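Long-range contacts in uroporphyrin-III C-methyltransferase (Thermus thermophilus, PDB 1VE2), which probably catalyses the S-adenosylmethionine-dependent C-methylation of uroporphyrinogen III, an early step towards sirohaem and cobalamin-type tetrapyrroles: residues Ala10-Pro15 with Pro113-Ala118; Glu30-Asp35 with Val80-Lys85; Val38-Leu43 with Val188-Glu193; Asp88-Gly93 with Phe109-Gly114. All coordinates share one frame; numbering follows the deposited sequence.

In the fold
Contact 2 pairs two neighbouring strands of the parallel sheet, contacts 1 and 4 join segments at the ends of its strands, and contact 3 reaches across to the loop before strand 194-199 of the mixed sheet. Contacts 1 and 4 share Pro113 and Gly114, with centres about 10 Å apart, and both touch the second subunit. Contact 1 joins contact 2 through Ala10 N and Lys85 O, 2.7 Å apart, and contact 3 through Phe12 O and Trp190 NE1, 3.0 Å apart. Lys85 NZ reaches Gly93 O of contact 4 at 3.0 Å. In related methyltransferases the cofactor and tetrapyrrole bind between these two sheet domains, probably close to contacts 1, 3 and 4.

Contact 1: Ala10-Pro15 with Pro113-Ala118; sequences AGFGGP and PGVTSA
Val115 O is approached by two groups of the glycine-rich loop: Gly11 CA makes a C-H...O contact with it at 3.2 Å, bent to 146° at the hydrogen, while Phe12 N stands 3.4 Å from Val115 O at an angle too poor for a hydrogen bond. At Gly11 (phi 82°) a side chain would be pressed against the preceding carbonyl O, which explains the glycine. The apolar part of the contact is carried by Phe12 and Val115. Phe12 CG sits between its backbone N and carbonyl carbon (chi1 71°), and the ring lies beside Val115, both side chains pointing the same way. Val115 CG1 meets the ring edge in its plane, 3.6 Å from Phe12 CD2. Phe12 CB rests 3.7 Å from Thr116 O and 3.8 Å from Ser117 CA, where the two backbones run close. Thr116 turns away and bonds through OG1 to Gly120 N. The contact joins two loops that follow adjacent parallel strands, 4-9 and 109-112; Ala10 and Gly11 form a classic beta bulge facing Gly87. Ala121 and Ala124 of helix 119-124 touch Phe12, His17 meets its ring, and Thr19 of the second subunit packs on Val115.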
loop_
_atom_site.group_PDB
_atom_site.type_symbol
_atom_site.label_atom_id
_atom_site.label_comp_id
_atom_site.label_asym_id
_atom_site.label_seq_id
_atom_site.Cartn_x
_atom_site.Cartn_y
_atom_site.Cartn_z
ATOM N N ALA A 10 -0.088 8.010 8.542
ATOM C CA ALA A 10 -1.316 8.041 9.330
ATOM C C ALA A 10 -2.407 7.151 8.742
ATOM O O ALA A 10 -3.488 7.032 9.314
ATOM C CB ALA A 10 -1.836 9.484 9.435
ATOM N N GLY A 11 -2.129 6.517 7.609
ATOM C CA GLY A 11 -3.146 5.683 6.999
ATOM C C GLY A 11 -4.081 6.588 6.215
ATOM O O GLY A 11 -3.909 7.803 6.228
ATOM N N PHE A 12 -5.075 6.010 5.554
ATOM C CA PHE A 12 -6.010 6.781 4.731
ATOM C C PHE A 12 -7.208 7.374 5.482
ATOM O O PHE A 12 -7.887 8.271 4.967
ATOM C CB PHE A 12 -6.532 5.886 3.601
ATOM C CG PHE A 12 -7.471 4.811 4.073
ATOM C CD1 PHE A 12 -8.827 5.074 4.243
ATOM C CD2 PHE A 12 -6.988 3.557 4.425
ATOM C CE1 PHE A 12 -9.685 4.106 4.762
ATOM C CE2 PHE A 12 -7.840 2.589 4.944
ATOM C CZ PHE A 12 -9.192 2.866 5.115
ATOM N N GLY A 13 -7.477 6.876 6.686
ATOM C CA GLY A 13 -8.621 7.378 7.427
ATOM C C GLY A 13 -8.512 7.390 8.941
ATOM O O GLY A 13 -7.610 8.002 9.503
ATOM N N GLY A 14 -9.457 6.717 9.593
ATOM C CA GLY A 14 -9.488 6.665 11.043
ATOM C C GLY A 14 -8.284 6.011 11.687
ATOM O O GLY A 14 -7.519 5.307 11.018
ATOM N N PRO A 15 -8.103 6.206 13.005
ATOM C CA PRO A 15 -6.969 5.627 13.730
ATOM C C PRO A 15 -6.941 4.106 13.795
ATOM O O PRO A 15 -5.906 3.522 14.119
ATOM C CB PRO A 15 -7.071 6.274 15.110
ATOM C CG PRO A 15 -8.537 6.477 15.282
ATOM C CD PRO A 15 -8.980 6.968 13.916
ATOM N N PRO A 113 5.684 2.790 8.036
ATOM C CA PRO A 113 4.697 2.543 6.976
ATOM C C PRO A 113 3.258 2.757 7.416
ATOM O O PRO A 113 2.925 2.566 8.584
ATOM C CB PRO A 113 4.940 1.079 6.607
ATOM C CG PRO A 113 6.382 0.884 6.886
ATOM C CD PRO A 113 6.581 1.629 8.190
ATOM N N GLY A 114 2.410 3.136 6.464
ATOM C CA GLY A 114 1.002 3.323 6.746
ATOM C C GLY A 114 0.177 2.743 5.609
ATOM O O GLY A 114 0.689 2.545 4.512
ATOM N N VAL A 115 -1.086 2.424 5.871
ATOM C CA VAL A 115 -1.970 1.907 4.825
ATOM C C VAL A 115 -2.153 3.083 3.855
ATOM O O VAL A 115 -2.583 4.161 4.260
ATOM C CB VAL A 115 -3.335 1.482 5.436
ATOM C CG1 VAL A 115 -4.329 1.177 4.345
ATOM C CG2 VAL A 115 -3.135 0.233 6.321
ATOM N N THR A 116 -1.822 2.877 2.583
ATOM C CA THR A 116 -1.889 3.951 1.590
ATOM C C THR A 116 -3.250 4.547 1.285
ATOM O O THR A 116 -4.288 3.891 1.417
ATOM C CB THR A 116 -1.261 3.519 0.254
ATOM O OG1 THR A 116 -2.013 2.425 -0.295
ATOM C CG2 THR A 116 0.182 3.101 0.469
ATOM N N SER A 117 -3.203 5.810 0.865
ATOM C CA SER A 117 -4.372 6.615 0.514
ATOM C C SER A 117 -5.112 6.055 -0.680
ATOM O O SER A 117 -6.305 6.300 -0.839
ATOM C CB SER A 117 -3.945 8.053 0.186
ATOM O OG SER A 117 -3.310 8.684 1.288
ATOM N N ALA A 118 -4.394 5.322 -1.530
ATOM C CA ALA A 118 -4.988 4.729 -2.716
ATOM C C ALA A 118 -5.377 3.291 -2.413
ATOM O O ALA A 118 -6.491 3.024 -1.966
ATOM C CB ALA A 118 -3.998 4.780 -3.884
#

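Contact 2: Glu30-Asp35 with Val80-Lys85; sequences EVVLHD and VVARLK
Arg83 reaches from its strand past Leu33 to Asp35. From CB the chain sets out with CG anti to the backbone N (chi1 172°), then bends at chi2. CD comes within 3.7 Å of Leu33 O, NE turns to a salt bridge with Glu98, and NH1 forms a hydrogen bond with Leu33 O of 3.1 Å. At the tip NH1 and NH2 together grip one oxygen, Asp35 OD2, end-on; the NH2 bond to Asp35 OD2 is 2.9 Å and uses the syn lone pair, whereas NH1 comes from above the carboxylate plane. The two flat groups are turned 70° apart, although OD2 lies near the guanidinium plane. Lys85 CE lies over one guanidinium face, offset toward the rim. Leu33 O is thus doubly bound, by Arg83 NH1 and by Leu84 N at 2.9 Å, from opposite faces of its carbonyl plane. Leu33 N gives to Ala82 O at 2.8 Å, so Leu33 bonds to the residues on either side of Arg83, the parallel-strand pattern. At the start of the pairing Glu30 OE2 accepts from Val80 N at 3.0 Å, its OE1 being held by Arg79. On the opposite side of the sheet from Arg83, Val32 CG1 packs 3.7 Å from Leu84 CB. Strands 31-34 and 80-85 lie side by side between strands 49-52 and 4-9, and helix 64-76 covers the face bearing Val31, Leu33, Val81 and Arg83.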
loop_
_atom_site.group_PDB
_atom_site.type_symbol
_atom_site.label_atom_id
_atom_site.label_comp_id
_atom_site.label_asym_id
_atom_site.label_seq_id
_atom_site.Cartn_x
_atom_site.Cartn_y
_atom_site.Cartn_z
ATOM N N GLU A 30 7.742 13.949 20.976
ATOM C CA GLU A 30 7.596 15.204 21.718
ATOM C C GLU A 30 6.934 16.288 20.890
ATOM O O GLU A 30 6.236 17.148 21.419
ATOM C CB GLU A 30 8.965 15.704 22.172
ATOM C CG GLU A 30 9.702 14.744 23.079
ATOM C CD GLU A 30 11.146 15.150 23.285
ATOM O OE1 GLU A 30 11.382 16.305 23.699
ATOM O OE2 GLU A 30 12.046 14.319 23.033
ATOM N N VAL A 31 7.177 16.251 19.584
ATOM C CA VAL A 31 6.610 17.219 18.660
ATOM C C VAL A 31 6.205 16.466 17.396
ATOM O O VAL A 31 6.924 15.574 16.946
ATOM C CB VAL A 31 7.641 18.319 18.298
ATOM C CG1 VAL A 31 7.026 19.314 17.321
ATOM C CG2 VAL A 31 8.107 19.038 19.560
ATOM N N VAL A 32 5.058 16.826 16.836
ATOM C CA VAL A 32 4.557 16.166 15.634
ATOM C C VAL A 32 4.142 17.180 14.576
ATOM O O VAL A 32 3.193 17.942 14.782
ATOM C CB VAL A 32 3.336 15.280 15.963
ATOM C CG1 VAL A 32 2.868 14.531 14.716
ATOM C CG2 VAL A 32 3.686 14.306 17.074
ATOM N N LEU A 33 4.864 17.200 13.455
ATOM C CA LEU A 33 4.539 18.104 12.355
ATOM C C LEU A 33 3.605 17.299 11.459
ATOM O O LEU A 33 4.047 16.437 10.697
ATOM C CB LEU A 33 5.801 18.499 11.574
ATOM C CG LEU A 33 7.049 19.020 12.300
ATOM C CD1 LEU A 33 7.757 20.010 11.373
ATOM C CD2 LEU A 33 6.702 19.704 13.600
ATOM N N HIS A 34 2.314 17.593 11.543
ATOM C CA HIS A 34 1.308 16.844 10.800
ATOM C C HIS A 34 0.590 17.590 9.685
ATOM O O HIS A 34 0.322 18.786 9.794
ATOM C CB HIS A 34 0.259 16.319 11.784
ATOM C CG HIS A 34 -0.614 17.391 12.364
ATOM N ND1 HIS A 34 -1.694 17.916 11.688
ATOM C CD2 HIS A 34 -0.553 18.054 13.545
ATOM C CE1 HIS A 34 -2.261 18.856 12.424
ATOM N NE2 HIS A 34 -1.589 18.961 13.556
ATOM N N ASP A 35 0.265 16.857 8.622
ATOM C CA ASP A 35 -0.470 17.419 7.494
ATOM C C ASP A 35 -1.805 17.942 8.015
ATOM O O ASP A 35 -2.388 17.362 8.931
ATOM C CB ASP A 35 -0.744 16.340 6.447
ATOM C CG ASP A 35 0.473 15.996 5.626
ATOM O OD1 ASP A 35 0.408 14.995 4.887
ATOM O OD2 ASP A 35 1.480 16.722 5.708
ATOM N N VAL A 80 12.873 13.951 20.188
ATOM C CA VAL A 80 12.349 12.840 19.396
ATOM C C VAL A 80 11.113 13.436 18.754
ATOM O O VAL A 80 10.179 13.822 19.447
ATOM C CB VAL A 80 11.912 11.654 20.271
ATOM C CG1 VAL A 80 11.155 10.632 19.423
ATOM C CG2 VAL A 80 13.130 11.013 20.914
ATOM N N VAL A 81 11.097 13.518 17.432
ATOM C CA VAL A 81 9.964 14.121 16.766
ATOM C C VAL A 81 9.415 13.267 15.639
ATOM O O VAL A 81 10.044 12.301 15.203
ATOM C CB VAL A 81 10.348 15.513 16.234
ATOM C CG1 VAL A 81 10.758 16.407 17.406
ATOM C CG2 VAL A 81 11.491 15.399 15.250
ATOM N N ALA A 82 8.225 13.625 15.180
ATOM C CA ALA A 82 7.590 12.876 14.111
ATOM C C ALA A 82 6.971 13.775 13.064
ATOM O O ALA A 82 6.468 14.858 13.367
ATOM C CB ALA A 82 6.516 11.950 14.683
ATOM N N ARG A 83 7.039 13.307 11.826
ATOM C CA ARG A 83 6.436 13.973 10.685
ATOM C C ARG A 83 5.262 13.021 10.424
ATOM O O ARG A 83 5.474 11.852 10.101
ATOM C CB ARG A 83 7.407 13.969 9.498
ATOM C CG ARG A 83 6.825 14.462 8.182
ATOM C CD ARG A 83 6.656 15.971 8.137
ATOM N NE ARG A 83 6.077 16.383 6.865
ATOM C CZ ARG A 83 4.779 16.561 6.644
ATOM N NH1 ARG A 83 3.898 16.376 7.620
ATOM N NH2 ARG A 83 4.355 16.895 5.429
ATOM N N LEU A 84 4.035 13.506 10.590
ATOM C CA LEU A 84 2.845 12.670 10.400
ATOM C C LEU A 84 2.183 13.024 9.079
ATOM O O LEU A 84 1.771 14.167 8.862
ATOM C CB LEU A 84 1.869 12.872 11.564
ATOM C CG LEU A 84 0.608 11.992 11.597
ATOM C CD1 LEU A 84 0.985 10.497 11.698
ATOM C CD2 LEU A 84 -0.235 12.403 12.805
ATOM N N LYS A 85 2.080 12.029 8.203
ATOM C CA LYS A 85 1.547 12.226 6.863
ATOM C C LYS A 85 0.422 11.268 6.481
ATOM O O LYS A 85 0.419 10.103 6.870
ATOM C CB LYS A 85 2.697 12.065 5.863
ATOM C CG LYS A 85 4.067 12.288 6.508
ATOM C CD LYS A 85 5.227 11.981 5.568
ATOM C CE LYS A 85 5.278 12.954 4.403
ATOM N NZ LYS A 85 6.473 12.710 3.565
#

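Contact 3: Val38-Leu43 with Val188-Glu193; sequences VHPGVL and VGWPGE
Trp190 offers one face of its indole to His39, whose CD2 stands 3.9 Å above the plane, over the ring centre. The pair is an edge-to-face (T-shaped) stack: the imidazole edge points at the indole, planes 67° apart, with the His39 and Trp190 six-membered-ring centroids separated by 5.0 Å. Farther along the benzene part the backbone of His39 joins in, its N lying 3.3 Å from Trp190 CH2, and His39 CB sits 3.7 Å from Trp190 CZ2. The imidazole is fixed at both nitrogens. ND1 accepts from Gly41 N at 2.8 Å, nearly in the ring plane, the N-cap bond of helix 40-43. On the other side NE2 lies 2.8 Å from a water, which in turn donates to Gly189 O. The flat group therefore has its rotation set by the cap and the bridge, while Pro40 CD lies over one of its faces, offset toward the rim. Across the contact, Trp190 starts a type II turn to Glu193, and Glu193 OE1 takes the N-H of Gly189 on its anti lone pair, in an almost straight 2.9 Å bond. Trp190 NE1 donates to Phe12 O. The loop 188-193 lies between strands 181-186 and 194-199 of the mixed sheet, whereas helix 40-43, with Val38, packs on Leu84 of strand 80-85, so this surface contact connects the two sheet domains.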
loop_
_atom_site.group_PDB
_atom_site.type_symbol
_atom_site.label_atom_id
_atom_site.label_comp_id
_atom_site.label_asym_id
_atom_site.label_seq_id
_atom_site.Cartn_x
_atom_site.Cartn_y
_atom_site.Cartn_z
ATOM N N VAL A 38 -4.983 15.488 8.246
ATOM C CA VAL A 38 -4.881 14.220 8.971
ATOM C C VAL A 38 -6.120 14.028 9.844
ATOM O O VAL A 38 -6.532 14.942 10.559
ATOM C CB VAL A 38 -3.601 14.159 9.840
ATOM C CG1 VAL A 38 -3.678 12.985 10.810
ATOM C CG2 VAL A 38 -2.379 13.997 8.941
ATOM N N HIS A 39 -6.707 12.837 9.767
ATOM C CA HIS A 39 -7.913 12.493 10.517
ATOM C C HIS A 39 -7.826 12.891 11.990
ATOM O O HIS A 39 -6.820 12.639 12.656
ATOM C CB HIS A 39 -8.182 10.990 10.394
ATOM C CG HIS A 39 -9.553 10.574 10.833
ATOM N ND1 HIS A 39 -9.938 10.541 12.158
ATOM C CD2 HIS A 39 -10.626 10.154 10.119
ATOM C CE1 HIS A 39 -11.186 10.113 12.240
ATOM N NE2 HIS A 39 -11.626 9.871 11.018
ATOM N N PRO A 40 -8.888 13.529 12.512
ATOM C CA PRO A 40 -8.963 13.979 13.906
ATOM C C PRO A 40 -8.667 12.876 14.917
ATOM O O PRO A 40 -7.996 13.114 15.921
ATOM C CB PRO A 40 -10.395 14.497 14.029
ATOM C CG PRO A 40 -10.692 15.001 12.646
ATOM C CD PRO A 40 -10.109 13.906 11.773
ATOM N N GLY A 41 -9.173 11.675 14.645
ATOM C CA GLY A 41 -8.961 10.549 15.538
ATOM C C GLY A 41 -7.503 10.157 15.652
ATOM O O GLY A 41 -7.061 9.655 16.689
ATOM N N VAL A 42 -6.749 10.361 14.574
ATOM C CA VAL A 42 -5.329 10.048 14.593
ATOM C C VAL A 42 -4.587 11.122 15.382
ATOM O O VAL A 42 -3.762 10.812 16.242
ATOM C CB VAL A 42 -4.744 9.956 13.157
ATOM C CG1 VAL A 42 -3.249 9.723 13.217
ATOM C CG2 VAL A 42 -5.419 8.818 12.390
ATOM N N LEU A 43 -4.880 12.391 15.105
ATOM C CA LEU A 43 -4.206 13.470 15.826
ATOM C C LEU A 43 -4.447 13.341 17.337
ATOM O O LEU A 43 -3.544 13.552 18.141
ATOM C CB LEU A 43 -4.700 14.844 15.336
ATOM C CG LEU A 43 -4.389 15.199 13.875
ATOM C CD1 LEU A 43 -4.992 16.562 13.531
ATOM C CD2 LEU A 43 -2.873 15.216 13.658
ATOM N N VAL A 188 -12.921 8.437 1.515
ATOM C CA VAL A 188 -13.115 7.067 1.980
ATOM C C VAL A 188 -12.645 6.955 3.424
ATOM O O VAL A 188 -11.550 7.398 3.762
ATOM C CB VAL A 188 -12.323 6.055 1.125
ATOM C CG1 VAL A 188 -12.544 4.639 1.662
ATOM C CG2 VAL A 188 -12.758 6.156 -0.326
ATOM N N GLY A 189 -13.488 6.368 4.271
ATOM C CA GLY A 189 -13.144 6.199 5.671
ATOM C C GLY A 189 -13.428 7.430 6.515
ATOM O O GLY A 189 -13.255 7.398 7.732
ATOM N N TRP A 190 -13.868 8.506 5.870
ATOM C CA TRP A 190 -14.173 9.764 6.557
ATOM C C TRP A 190 -15.654 10.115 6.449
ATOM O O TRP A 190 -16.364 9.599 5.586
ATOM C CB TRP A 190 -13.401 10.923 5.921
ATOM C CG TRP A 190 -11.922 10.910 6.102
ATOM C CD1 TRP A 190 -11.057 9.906 5.769
ATOM C CD2 TRP A 190 -11.122 11.977 6.618
ATOM N NE1 TRP A 190 -9.761 10.286 6.045
ATOM C CE2 TRP A 190 -9.774 11.554 6.567
ATOM C CE3 TRP A 190 -11.414 13.256 7.119
ATOM C CZ2 TRP A 190 -8.719 12.363 6.998
ATOM C CZ3 TRP A 190 -10.366 14.060 7.549
ATOM C CH2 TRP A 190 -9.032 13.609 7.484
ATOM N N PRO A 191 -16.140 11.002 7.334
ATOM C CA PRO A 191 -17.554 11.386 7.254
ATOM C C PRO A 191 -17.703 12.067 5.890
ATOM O O PRO A 191 -16.822 12.824 5.483
ATOM C CB PRO A 191 -17.708 12.382 8.401
ATOM C CG PRO A 191 -16.694 11.911 9.402
ATOM C CD PRO A 191 -15.501 11.567 8.536
ATOM N N GLY A 192 -18.790 11.798 5.179
ATOM C CA GLY A 192 -18.964 12.419 3.875
ATOM C C GLY A 192 -18.379 11.587 2.745
ATOM O O GLY A 192 -18.182 12.071 1.627
ATOM N N GLU A 193 -18.092 10.327 3.047
ATOM C CA GLU A 193 -17.549 9.397 2.069
ATOM C C GLU A 193 -18.528 9.265 0.910
ATOM O O GLU A 193 -19.727 9.072 1.118
ATOM C CB GLU A 193 -17.342 8.034 2.721
ATOM C CG GLU A 193 -17.002 6.924 1.752
ATOM C CD GLU A 193 -16.893 5.587 2.441
ATOM O OE1 GLU A 193 -15.999 5.429 3.299
ATOM O OE2 GLU A 193 -17.706 4.695 2.130
HETATM O O HOH W 1 -13.958 8.685 9.917
#

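Contact 4: Asp88-Gly93 with Phe109-Gly114; sequences DPMVFG and FEVVPG
An Asx turn opens the loop 88-93, whose Asp88-Pro89 ends a Gly-Gly-Asp-Pro sequence, and its aspartate reaches the chain just beyond strand 109-112. Asp88 OD1 accepts from Met90 N at 2.9 Å. With CG anti to the backbone N (chi1 -178°) the carboxylate carbon is carried toward Gly114, and Gly114 N donates to Asp88 OD2 at 3.2 Å, with an angle of 163°, from 44° above the carboxylate plane. A water donates to both Asp88 OD2, at 2.7 Å, and Gly114 O, closing a second link beside the direct one. Next to this polar end the loop packs by hydrocarbon on Val111: Pro89 CG lies 3.5 Å from Val111 CG1, and Met90 CG 3.7 Å from the same methyl, so a single valine branch is touched by both residues. The ring carbon Pro89 CD rests 3.5 Å from the backbone carbonyl Val112 O. Ser123 of the second subunit also bonds to Asp88 OD1. Both carboxylate oxygens are therefore held, one by the turn and the subunit interface, the other by Gly114 and water, which should keep this buried group from rotating and tie loop, strand end and dimer partner together.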
loop_
_atom_site.group_PDB
_atom_site.type_symbol
_atom_site.label_atom_id
_atom_site.label_comp_id
_atom_site.label_asym_id
_atom_site.label_seq_id
_atom_site.Cartn_x
_atom_site.Cartn_y
_atom_site.Cartn_z
ATOM N N ASP A 88 0.854 6.529 3.393
ATOM C CA ASP A 88 2.195 6.043 3.708
ATOM C C ASP A 88 3.115 7.259 3.527
ATOM O O ASP A 88 2.960 8.025 2.576
ATOM C CB ASP A 88 2.581 4.921 2.755
ATOM C CG ASP A 88 3.941 4.356 3.056
ATOM O OD1 ASP A 88 4.946 4.970 2.644
ATOM O OD2 ASP A 88 4.000 3.300 3.715
ATOM N N PRO A 89 4.087 7.443 4.426
ATOM C CA PRO A 89 4.989 8.592 4.332
ATOM C C PRO A 89 5.909 8.686 3.123
ATOM O O PRO A 89 6.450 9.756 2.845
ATOM C CB PRO A 89 5.771 8.516 5.641
ATOM C CG PRO A 89 5.920 7.050 5.836
ATOM C CD PRO A 89 4.544 6.502 5.469
ATOM N N MET A 90 6.091 7.582 2.410
ATOM C CA MET A 90 6.975 7.576 1.251
ATOM C C MET A 90 6.255 7.624 -0.098
ATOM O O MET A 90 6.893 7.787 -1.133
ATOM C CB MET A 90 7.876 6.342 1.308
ATOM C CG MET A 90 8.647 6.225 2.637
ATOM S SD MET A 90 9.816 7.604 2.901
ATOM C CE MET A 90 10.996 7.131 1.775
ATOM N N VAL A 91 4.934 7.496 -0.096
ATOM C CA VAL A 91 4.193 7.520 -1.355
ATOM C C VAL A 91 3.794 8.952 -1.705
ATOM O O VAL A 91 2.858 9.508 -1.129
ATOM C CB VAL A 91 2.957 6.621 -1.266
ATOM C CG1 VAL A 91 2.232 6.584 -2.605
ATOM C CG2 VAL A 91 3.391 5.230 -0.876
ATOM N N PHE A 92 4.512 9.531 -2.664
ATOM C CA PHE A 92 4.300 10.915 -3.066
ATOM C C PHE A 92 4.486 11.750 -1.779
ATOM O O PHE A 92 5.051 11.256 -0.803
ATOM C CB PHE A 92 2.899 11.068 -3.687
ATOM C CG PHE A 92 2.725 10.304 -4.986
ATOM C CD1 PHE A 92 3.444 10.663 -6.127
ATOM C CD2 PHE A 92 1.881 9.201 -5.057
ATOM C CE1 PHE A 92 3.329 9.933 -7.315
ATOM C CE2 PHE A 92 1.755 8.459 -6.239
ATOM C CZ PHE A 92 2.483 8.826 -7.373
ATOM N N GLY A 93 4.063 13.009 -1.769
ATOM C CA GLY A 93 4.212 13.818 -0.558
ATOM C C GLY A 93 5.620 14.132 -0.046
ATOM O O GLY A 93 5.818 14.349 1.155
ATOM N N PHE A 109 16.927 8.626 11.852
ATOM C CA PHE A 109 15.510 8.616 11.491
ATOM C C PHE A 109 15.014 7.219 11.150
ATOM O O PHE A 109 15.800 6.333 10.811
ATOM C CB PHE A 109 15.252 9.561 10.306
ATOM C CG PHE A 109 15.715 9.021 8.983
ATOM C CD1 PHE A 109 14.842 8.301 8.166
ATOM C CD2 PHE A 109 17.029 9.206 8.563
ATOM C CE1 PHE A 109 15.277 7.768 6.942
ATOM C CE2 PHE A 109 17.474 8.677 7.343
ATOM C CZ PHE A 109 16.590 7.956 6.534
ATOM N N GLU A 110 13.704 7.029 11.265
ATOM C CA GLU A 110 13.064 5.766 10.932
ATOM C C GLU A 110 11.780 6.103 10.202
ATOM O O GLU A 110 11.158 7.136 10.472
ATOM C CB GLU A 110 12.714 4.952 12.181
ATOM C CG GLU A 110 13.897 4.451 12.961
ATOM C CD GLU A 110 13.503 3.468 14.054
ATOM O OE1 GLU A 110 14.346 3.205 14.937
ATOM O OE2 GLU A 110 12.362 2.956 14.030
ATOM N N VAL A 111 11.383 5.234 9.282
ATOM C CA VAL A 111 10.153 5.449 8.532
ATOM C C VAL A 111 9.154 4.388 8.983
ATOM O O VAL A 111 9.478 3.198 9.043
ATOM C CB VAL A 111 10.405 5.351 7.010
ATOM C CG1 VAL A 111 9.101 5.557 6.240
ATOM C CG2 VAL A 111 11.446 6.405 6.603
ATOM N N VAL A 112 7.952 4.841 9.319
ATOM C CA VAL A 112 6.882 3.981 9.803
ATOM C C VAL A 112 5.784 3.923 8.751
ATOM O O VAL A 112 5.041 4.889 8.564
ATOM C CB VAL A 112 6.313 4.541 11.112
ATOM C CG1 VAL A 112 5.201 3.640 11.643
ATOM C CG2 VAL A 112 7.432 4.679 12.129
ATOM N N PRO A 113 5.684 2.790 8.036
ATOM C CA PRO A 113 4.697 2.543 6.976
ATOM C C PRO A 113 3.258 2.757 7.416
ATOM O O PRO A 113 2.925 2.566 8.584
ATOM C CB PRO A 113 4.940 1.079 6.607
ATOM C CG PRO A 113 6.382 0.884 6.886
ATOM C CD PRO A 113 6.581 1.629 8.190
ATOM N N GLY A 114 2.410 3.136 6.464
ATOM C CA GLY A 114 1.002 3.323 6.746
ATOM C C GLY A 114 0.177 2.743 5.609
ATOM O O GLY A 114 0.689 2.545 4.512
HETATM O O HOH W 2 2.481 1.155 3.230
#